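Local coordinates for protein UL37 (Suid herpesvirus 1, PDB 4K70) that is an inner tegument protein of the virus that probably helps control trafficking of viral particles, and binds calcium ions, at residues G74-D85 / D173-Y183. Residues are numbered along the deposited sequence; the frame is centred on the assembly and turned at random.
Sequences GLALWRLRHDWD and DMDFVQDGLRY. With CA (calcium ion), chain E.
Trp78, in segment 74-85, meets Met174, the N-cap residue of helix 175-188, with their CA atoms 4.4 Å apart. Asp175 N donates to Trp78 O at 2.9 Å, nearly straight. Residues 79-84 then run alongside helix 175-188 in the same direction, bringing Trp84 beside Gly180. Trp78 NE1 donates in its ring plane to Asp173 OD2 (3.1 Å), on the anti side but 29° out of the carboxylate plane. Met174 CG lies over the indole face, and its extended chain carries CE to Gly74 O. Phe176 CG sits between backbone N and carbonyl carbon (chi1 72°), turning the ring edge to Leu77 O. Gly180 CA and His82 CD2 cover opposite faces of Trp84, whose NE1 donates to Phe176 O at 3.0 Å. That carbonyl also accepts from Gly180 N. Trp84 CB sits over the Tyr183 ring. Water 1 joins His82 N to Asp179 OD2; both residues can bind a calcium that is absent here. Another calcium sits on Asp83 and Asp85, which form an Asx turn (Asp85 N to Asp83 OD1, 3.3 Å). Arg476 of helix 464-481 salt-bridges Asp173 and Asp175. Helix 89-98 packs on Leu77, Leu80 and Trp84; helix 120-137 touches Met174 and stacks Phe134 on Trp84.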
ATOM      1  N   GLY A  74       8.393  25.104  -4.416  1.00 24.64           N
ATOM      2  CA  GLY A  74       8.732  23.795  -3.886  1.00 23.08           C
ATOM      3  C   GLY A  74       8.626  23.725  -2.376  1.00 26.35           C
ATOM      4  O   GLY A  74       8.103  22.754  -1.824  1.00 24.39           O
ATOM      5  N   LEU A  75       9.116  24.758  -1.707  1.00 23.84           N
ATOM      6  CA  LEU A  75       9.056  24.820  -0.255  1.00 25.85           C
ATOM      7  C   LEU A  75       7.613  24.809   0.235  1.00 29.27           C
ATOM      8  O   LEU A  75       7.321  24.200   1.254  1.00 30.08           O
ATOM      9  CB  LEU A  75       9.761  26.076   0.262  1.00 29.91           C
ATOM     10  CG  LEU A  75      11.275  26.148   0.046  1.00 32.77           C
ATOM     11  CD1 LEU A  75      11.812  27.518   0.470  1.00 34.13           C
ATOM     12  CD2 LEU A  75      11.966  25.019   0.810  1.00 30.66           C
ATOM     13  N   ALA A  76       6.727  25.479  -0.496  1.00 26.79           N
ATOM     14  CA  ALA A  76       5.307  25.544  -0.135  1.00 31.68           C
ATOM     15  C   ALA A  76       4.617  24.200  -0.347  1.00 31.39           C
ATOM     16  O   ALA A  76       3.746  23.807   0.421  1.00 34.06           O
ATOM     17  CB  ALA A  76       4.603  26.633  -0.950  1.00 30.15           C
ATOM     18  N   LEU A  77       5.009  23.496  -1.398  1.00 25.90           N
ATOM     19  CA  LEU A  77       4.406  22.208  -1.713  1.00 27.42           C
ATOM     20  C   LEU A  77       4.896  21.103  -0.785  1.00 27.12           C
ATOM     21  O   LEU A  77       4.216  20.092  -0.604  1.00 27.53           O
ATOM     22  CB  LEU A  77       4.707  21.829  -3.165  1.00 26.99           C
ATOM     23  CG  LEU A  77       3.716  22.138  -4.285  1.00 32.05           C
ATOM     24  CD1 LEU A  77       2.711  23.200  -3.885  1.00 33.36           C
ATOM     25  CD2 LEU A  77       4.472  22.550  -5.546  1.00 27.10           C
ATOM     26  N   TRP A  78       6.067  21.305  -0.186  1.00 25.56           N
ATOM     27  CA  TRP A  78       6.756  20.235   0.544  1.00 29.20           C
ATOM     28  C   TRP A  78       5.965  19.711   1.738  1.00 30.29           C
ATOM     29  O   TRP A  78       5.961  18.508   2.028  1.00 25.98           O
ATOM     30  CB  TRP A  78       8.108  20.733   1.047  1.00 25.81           C
ATOM     31  CG  TRP A  78       9.179  19.675   1.150  1.00 27.07           C
ATOM     32  CD1 TRP A  78       9.165  18.553   1.931  1.00 26.38           C
ATOM     33  CD2 TRP A  78      10.443  19.670   0.463  1.00 29.52           C
ATOM     34  NE1 TRP A  78      10.342  17.842   1.763  1.00 30.34           N
ATOM     35  CE2 TRP A  78      11.142  18.513   0.873  1.00 31.14           C
ATOM     36  CE3 TRP A  78      11.053  20.539  -0.452  1.00 30.48           C
ATOM     37  CZ2 TRP A  78      12.415  18.196   0.388  1.00 30.50           C
ATOM     38  CZ3 TRP A  78      12.323  20.222  -0.931  1.00 28.92           C
ATOM     39  CH2 TRP A  78      12.989  19.063  -0.506  1.00 27.63           C
ATOM     40  N   ARG A  79       5.326  20.618   2.466  1.00 30.32           N
ATOM     41  CA  ARG A  79       4.590  20.218   3.661  1.00 27.31           C
ATOM     42  C   ARG A  79       3.092  20.253   3.410  1.00 30.43           C
ATOM     43  O   ARG A  79       2.310  20.526   4.311  1.00 35.00           O
ATOM     44  CB  ARG A  79       4.970  21.095   4.855  1.00 36.74           C
ATOM     45  CG  ARG A  79       6.370  20.834   5.409  1.00 34.40           C
ATOM     46  CD  ARG A  79       6.915  22.042   6.180  1.00 43.03           C
ATOM     47  NE  ARG A  79       7.216  23.166   5.294  1.00 43.28           N
ATOM     48  CZ  ARG A  79       8.404  23.763   5.200  1.00 47.90           C
ATOM     49  NH1 ARG A  79       9.421  23.362   5.954  1.00 49.17           N
ATOM     50  NH2 ARG A  79       8.576  24.773   4.350  1.00 45.31           N
ATOM     51  N   LEU A  80       2.695  19.945   2.183  1.00 28.69           N
ATOM     52  CA  LEU A  80       1.300  20.060   1.776  1.00 28.14           C
ATOM     53  C   LEU A  80       0.427  18.899   2.288  1.00 31.37           C
ATOM     54  O   LEU A  80       0.790  17.732   2.167  1.00 30.08           O
ATOM     55  CB  LEU A  80       1.228  20.159   0.250  1.00 28.90           C
ATOM     56  CG  LEU A  80      -0.072  20.650  -0.371  1.00 33.19           C
ATOM     57  CD1 LEU A  80      -0.326  22.082   0.062  1.00 29.74           C
ATOM     58  CD2 LEU A  80      -0.000  20.535  -1.885  1.00 30.59           C
ATOM     59  N   ARG A  81      -0.720  19.227   2.872  1.00 29.99           N
ATOM     60  CA  ARG A  81      -1.703  18.212   3.243  1.00 29.35           C
ATOM     61  C   ARG A  81      -2.899  18.277   2.297  1.00 28.91           C
ATOM     62  O   ARG A  81      -3.728  19.188   2.384  1.00 28.16           O
ATOM     63  CB  ARG A  81      -2.172  18.376   4.693  1.00 32.58           C
ATOM     64  CG  ARG A  81      -3.033  17.193   5.162  1.00 38.85           C
ATOM     65  CD  ARG A  81      -3.966  17.533   6.307  1.00 41.31           C
ATOM     66  NE  ARG A  81      -3.266  17.691   7.574  1.00 45.75           N
ATOM     67  CZ  ARG A  81      -2.808  16.682   8.309  1.00 46.55           C
ATOM     68  NH1 ARG A  81      -2.943  15.421   7.896  1.00 42.16           N
ATOM     69  NH2 ARG A  81      -2.189  16.940   9.455  1.00 46.75           N
ATOM     70  N   HIS A  82      -2.973  17.315   1.385  1.00 23.85           N
ATOM     71  CA  HIS A  82      -4.006  17.300   0.364  1.00 23.08           C
ATOM     72  C   HIS A  82      -4.949  16.136   0.609  1.00 25.82           C
ATOM     73  O   HIS A  82      -4.510  15.027   0.895  1.00 24.46           O
ATOM     74  CB  HIS A  82      -3.378  17.161  -1.031  1.00 21.36           C
ATOM     75  CG  HIS A  82      -4.384  16.954  -2.121  1.00 22.56           C
ATOM     76  ND1 HIS A  82      -5.465  17.795  -2.305  1.00 23.80           N
ATOM     77  CD2 HIS A  82      -4.480  16.007  -3.078  1.00 19.75           C
ATOM     78  CE1 HIS A  82      -6.179  17.370  -3.330  1.00 25.58           C
ATOM     79  NE2 HIS A  82      -5.602  16.282  -3.817  1.00 25.01           N
ATOM     80  N   ASP A  83      -6.249  16.386   0.502  1.00 24.58           N
ATOM     81  CA  ASP A  83      -7.241  15.336   0.700  1.00 22.37           C
ATOM     82  C   ASP A  83      -7.422  14.579  -0.606  1.00 23.43           C
ATOM     83  O   ASP A  83      -8.094  15.062  -1.508  1.00 19.85           O
ATOM     84  CB  ASP A  83      -8.575  15.952   1.133  1.00 24.86           C
ATOM     85  CG  ASP A  83      -9.608  14.907   1.506  1.00 26.24           C
ATOM     86  OD1 ASP A  83      -9.339  13.689   1.341  1.00 25.49           O
ATOM     87  OD2 ASP A  83     -10.689  15.309   1.968  1.00 23.30           O
ATOM     88  N   TRP A  84      -6.825  13.388  -0.710  1.00 21.91           N
ATOM     89  CA  TRP A  84      -6.806  12.667  -1.982  1.00 21.37           C
ATOM     90  C   TRP A  84      -8.143  12.104  -2.427  1.00 24.31           C
ATOM     91  O   TRP A  84      -8.299  11.714  -3.585  1.00 22.43           O
ATOM     92  CB  TRP A  84      -5.707  11.578  -1.987  1.00 26.45           C
ATOM     93  CG  TRP A  84      -4.379  12.159  -2.305  1.00 21.08           C
ATOM     94  CD1 TRP A  84      -3.308  12.292  -1.462  1.00 23.27           C
ATOM     95  CD2 TRP A  84      -3.982  12.733  -3.551  1.00 21.61           C
ATOM     96  NE1 TRP A  84      -2.257  12.883  -2.123  1.00 20.90           N
ATOM     97  CE2 TRP A  84      -2.651  13.174  -3.409  1.00 23.77           C
ATOM     98  CE3 TRP A  84      -4.621  12.905  -4.788  1.00 24.55           C
ATOM     99  CZ2 TRP A  84      -1.944  13.781  -4.454  1.00 23.92           C
ATOM    100  CZ3 TRP A  84      -3.923  13.520  -5.826  1.00 25.48           C
ATOM    101  CH2 TRP A  84      -2.598  13.947  -5.649  1.00 24.78           C
ATOM    102  N   ASP A  85      -9.114  12.077  -1.516  1.00 25.27           N
ATOM    103  CA  ASP A  85     -10.489  11.753  -1.887  1.00 27.98           C
ATOM    104  C   ASP A  85     -11.057  12.719  -2.923  1.00 26.73           C
ATOM    105  O   ASP A  85     -11.988  12.381  -3.656  1.00 29.53           O
ATOM    106  CB  ASP A  85     -11.383  11.712  -0.635  1.00 25.44           C
ATOM    107  CG  ASP A  85     -10.965  10.613   0.325  1.00 28.88           C
ATOM    108  OD1 ASP A  85     -10.822   9.460  -0.127  1.00 29.56           O
ATOM    109  OD2 ASP A  85     -10.741  10.905   1.518  1.00 28.41           O
ATOM    110  N   ASP A 173       9.973  13.225  -1.205  1.00 20.57           N
ATOM    111  CA  ASP A 173       9.793  13.435   0.220  1.00 23.04           C
ATOM    112  C   ASP A 173       8.636  14.410   0.530  1.00 23.37           C
ATOM    113  O   ASP A 173       8.368  14.684   1.688  1.00 25.85           O
ATOM    114  CB  ASP A 173      11.083  13.964   0.848  1.00 25.82           C
ATOM    115  CG  ASP A 173      11.023  14.015   2.376  1.00 28.54           C
ATOM    116  OD1 ASP A 173      10.759  12.968   2.997  1.00 26.83           O
ATOM    117  OD2 ASP A 173      11.237  15.106   2.955  1.00 29.09           O
ATOM    118  N   MET A 174       7.969  14.952  -0.483  1.00 23.19           N
ATOM    119  CA  MET A 174       6.910  15.934  -0.200  1.00 22.62           C
ATOM    120  C   MET A 174       5.673  15.219   0.339  1.00 24.47           C
ATOM    121  O   MET A 174       5.318  14.139  -0.133  1.00 23.48           O
ATOM    122  CB  MET A 174       6.559  16.770  -1.425  1.00 21.10           C
ATOM    123  CG  MET A 174       7.760  17.535  -2.020  1.00 22.50           C
ATOM    124  SD  MET A 174       7.207  18.740  -3.212  1.00 22.92           S
ATOM    125  CE  MET A 174       8.752  19.612  -3.547  1.00 22.80           C
ATOM    126  N   ASP A 175       5.015  15.822   1.322  1.00 30.36           N
ATOM    127  CA  ASP A 175       3.903  15.154   2.005  1.00 24.59           C
ATOM    128  C   ASP A 175       2.787  14.701   1.068  1.00 23.42           C
ATOM    129  O   ASP A 175       2.276  13.586   1.201  1.00 23.17           O
ATOM    130  CB  ASP A 175       3.344  16.024   3.137  1.00 31.30           C
ATOM    131  CG  ASP A 175       4.349  16.229   4.262  1.00 33.23           C
ATOM    132  OD1 ASP A 175       5.306  15.436   4.357  1.00 31.93           O
ATOM    133  OD2 ASP A 175       4.188  17.183   5.050  1.00 36.78           O
ATOM    134  N   PHE A 176       2.386  15.551   0.129  1.00 19.72           N
ATOM    135  CA  PHE A 176       1.298  15.159  -0.767  1.00 20.69           C
ATOM    136  C   PHE A 176       1.636  13.917  -1.611  1.00 22.89           C
ATOM    137  O   PHE A 176       0.753  13.131  -1.965  1.00 20.33           O
ATOM    138  CB  PHE A 176       0.818  16.331  -1.636  1.00 25.33           C
ATOM    139  CG  PHE A 176       1.778  16.725  -2.719  1.00 25.21           C
ATOM    140  CD1 PHE A 176       2.783  17.653  -2.476  1.00 21.89           C
ATOM    141  CD2 PHE A 176       1.655  16.194  -3.992  1.00 26.04           C
ATOM    142  CE1 PHE A 176       3.661  18.029  -3.479  1.00 26.12           C
ATOM    143  CE2 PHE A 176       2.539  16.562  -5.004  1.00 29.31           C
ATOM    144  CZ  PHE A 176       3.543  17.483  -4.745  1.00 25.67           C
ATOM    145  N   VAL A 177       2.914  13.727  -1.925  1.00 22.29           N
ATOM    146  CA  VAL A 177       3.309  12.536  -2.665  1.00 23.10           C
ATOM    147  C   VAL A 177       3.181  11.274  -1.818  1.00 19.86           C
ATOM    148  O   VAL A 177       2.658  10.259  -2.272  1.00 20.15           O
ATOM    149  CB  VAL A 177       4.746  12.635  -3.201  1.00 24.05           C
ATOM    150  CG1 VAL A 177       5.215  11.258  -3.654  1.00 19.48           C
ATOM    151  CG2 VAL A 177       4.816  13.656  -4.350  1.00 21.70           C
ATOM    152  N   GLN A 178       3.683  11.338  -0.594  1.00 21.88           N
ATOM    153  CA  GLN A 178       3.629  10.197   0.316  1.00 22.55           C
ATOM    154  C   GLN A 178       2.182   9.862   0.710  1.00 23.90           C
ATOM    155  O   GLN A 178       1.827   8.688   0.867  1.00 21.80           O
ATOM    156  CB  GLN A 178       4.505  10.466   1.545  1.00 21.24           C
ATOM    157  CG  GLN A 178       5.973  10.601   1.168  1.00 25.73           C
ATOM    158  CD  GLN A 178       6.486   9.314   0.556  1.00 23.24           C
ATOM    159  OE1 GLN A 178       6.068   8.236   0.966  1.00 24.60           O
ATOM    160  NE2 GLN A 178       7.375   9.416  -0.428  1.00 20.58           N
ATOM    161  N   ASP A 179       1.350  10.896   0.849  1.00 21.34           N
ATOM    162  CA  ASP A 179      -0.077  10.685   1.072  1.00 22.99           C
ATOM    163  C   ASP A 179      -0.723  10.051  -0.155  1.00 22.67           C
ATOM    164  O   ASP A 179      -1.590   9.191  -0.022  1.00 21.28           O
ATOM    165  CB  ASP A 179      -0.798  12.004   1.406  1.00 22.12           C
ATOM    166  CG  ASP A 179      -0.448  12.533   2.793  1.00 27.27           C
ATOM    167  OD1 ASP A 179       0.049  11.743   3.627  1.00 25.26           O
ATOM    168  OD2 ASP A 179      -0.661  13.741   3.044  1.00 26.56           O
ATOM    169  N   GLY A 180      -0.309  10.478  -1.347  1.00 18.39           N
ATOM    170  CA  GLY A 180      -0.885   9.956  -2.580  1.00 18.29           C
ATOM    171  C   GLY A 180      -0.527   8.492  -2.794  1.00 22.30           C
ATOM    172  O   GLY A 180      -1.335   7.706  -3.296  1.00 22.32           O
ATOM    173  N   LEU A 181       0.703   8.124  -2.446  1.00 19.27           N
ATOM    174  CA  LEU A 181       1.130   6.715  -2.500  1.00 19.56           C
ATOM    175  C   LEU A 181       0.271   5.824  -1.592  1.00 24.48           C
ATOM    176  O   LEU A 181      -0.143   4.724  -1.975  1.00 25.04           O
ATOM    177  CB  LEU A 181       2.589   6.602  -2.083  1.00 18.30           C
ATOM    178  CG  LEU A 181       3.595   7.260  -3.036  1.00 21.72           C
ATOM    179  CD1 LEU A 181       5.010   7.153  -2.500  1.00 21.46           C
ATOM    180  CD2 LEU A 181       3.492   6.636  -4.431  1.00 21.57           C
ATOM    181  N   ARG A 182       0.023   6.299  -0.380  1.00 21.58           N
ATOM    182  CA  ARG A 182      -0.894   5.611   0.538  1.00 24.29           C
ATOM    183  C   ARG A 182      -2.273   5.397  -0.078  1.00 24.65           C
ATOM    184  O   ARG A 182      -2.862   4.315   0.026  1.00 26.21           O
ATOM    185  CB  ARG A 182      -1.029   6.399   1.838  1.00 25.43           C
ATOM    186  CG  ARG A 182      -2.095   5.851   2.804  1.00 30.56           C
ATOM    187  CD  ARG A 182      -2.172   6.738   4.034  1.00 37.22           C
ATOM    188  NE  ARG A 182      -3.473   6.699   4.697  1.00 45.35           N
ATOM    189  CZ  ARG A 182      -3.751   5.975   5.779  1.00 50.87           C
ATOM    190  NH1 ARG A 182      -2.815   5.204   6.324  1.00 50.11           N
ATOM    191  NH2 ARG A 182      -4.972   6.012   6.310  1.00 45.53           N
ATOM    192  N   TYR A 183      -2.780   6.435  -0.734  1.00 26.45           N
ATOM    193  CA  TYR A 183      -4.086   6.383  -1.366  1.00 22.15           C
ATOM    194  C   TYR A 183      -4.129   5.387  -2.505  1.00 22.32           C
ATOM    195  O   TYR A 183      -5.099   4.644  -2.654  1.00 21.77           O
ATOM    196  CB  TYR A 183      -4.474   7.776  -1.890  1.00 23.41           C
ATOM    197  CG  TYR A 183      -5.904   7.875  -2.376  1.00 25.39           C
ATOM    198  CD1 TYR A 183      -6.941   8.198  -1.491  1.00 26.68           C
ATOM    199  CD2 TYR A 183      -6.228   7.635  -3.711  1.00 24.21           C
ATOM    200  CE1 TYR A 183      -8.249   8.292  -1.924  1.00 25.41           C
ATOM    201  CE2 TYR A 183      -7.545   7.724  -4.153  1.00 26.83           C
ATOM    202  CZ  TYR A 183      -8.546   8.056  -3.256  1.00 29.78           C
ATOM    203  OH  TYR A 183      -9.854   8.153  -3.684  1.00 29.97           O
TER
HETATM  204 CA    CA E1003     -11.345  12.965   2.710  1.00 27.41          CA
HETATM  205  O   HOH W   1      -1.466  15.224   1.019  1.00 28.90           O
HETATM  206  O   HOH W   2      -3.423  13.791   3.686  1.00 42.14           O
HETATM  207  O   HOH W   3     -11.713   8.298  -2.170  1.00 31.81           O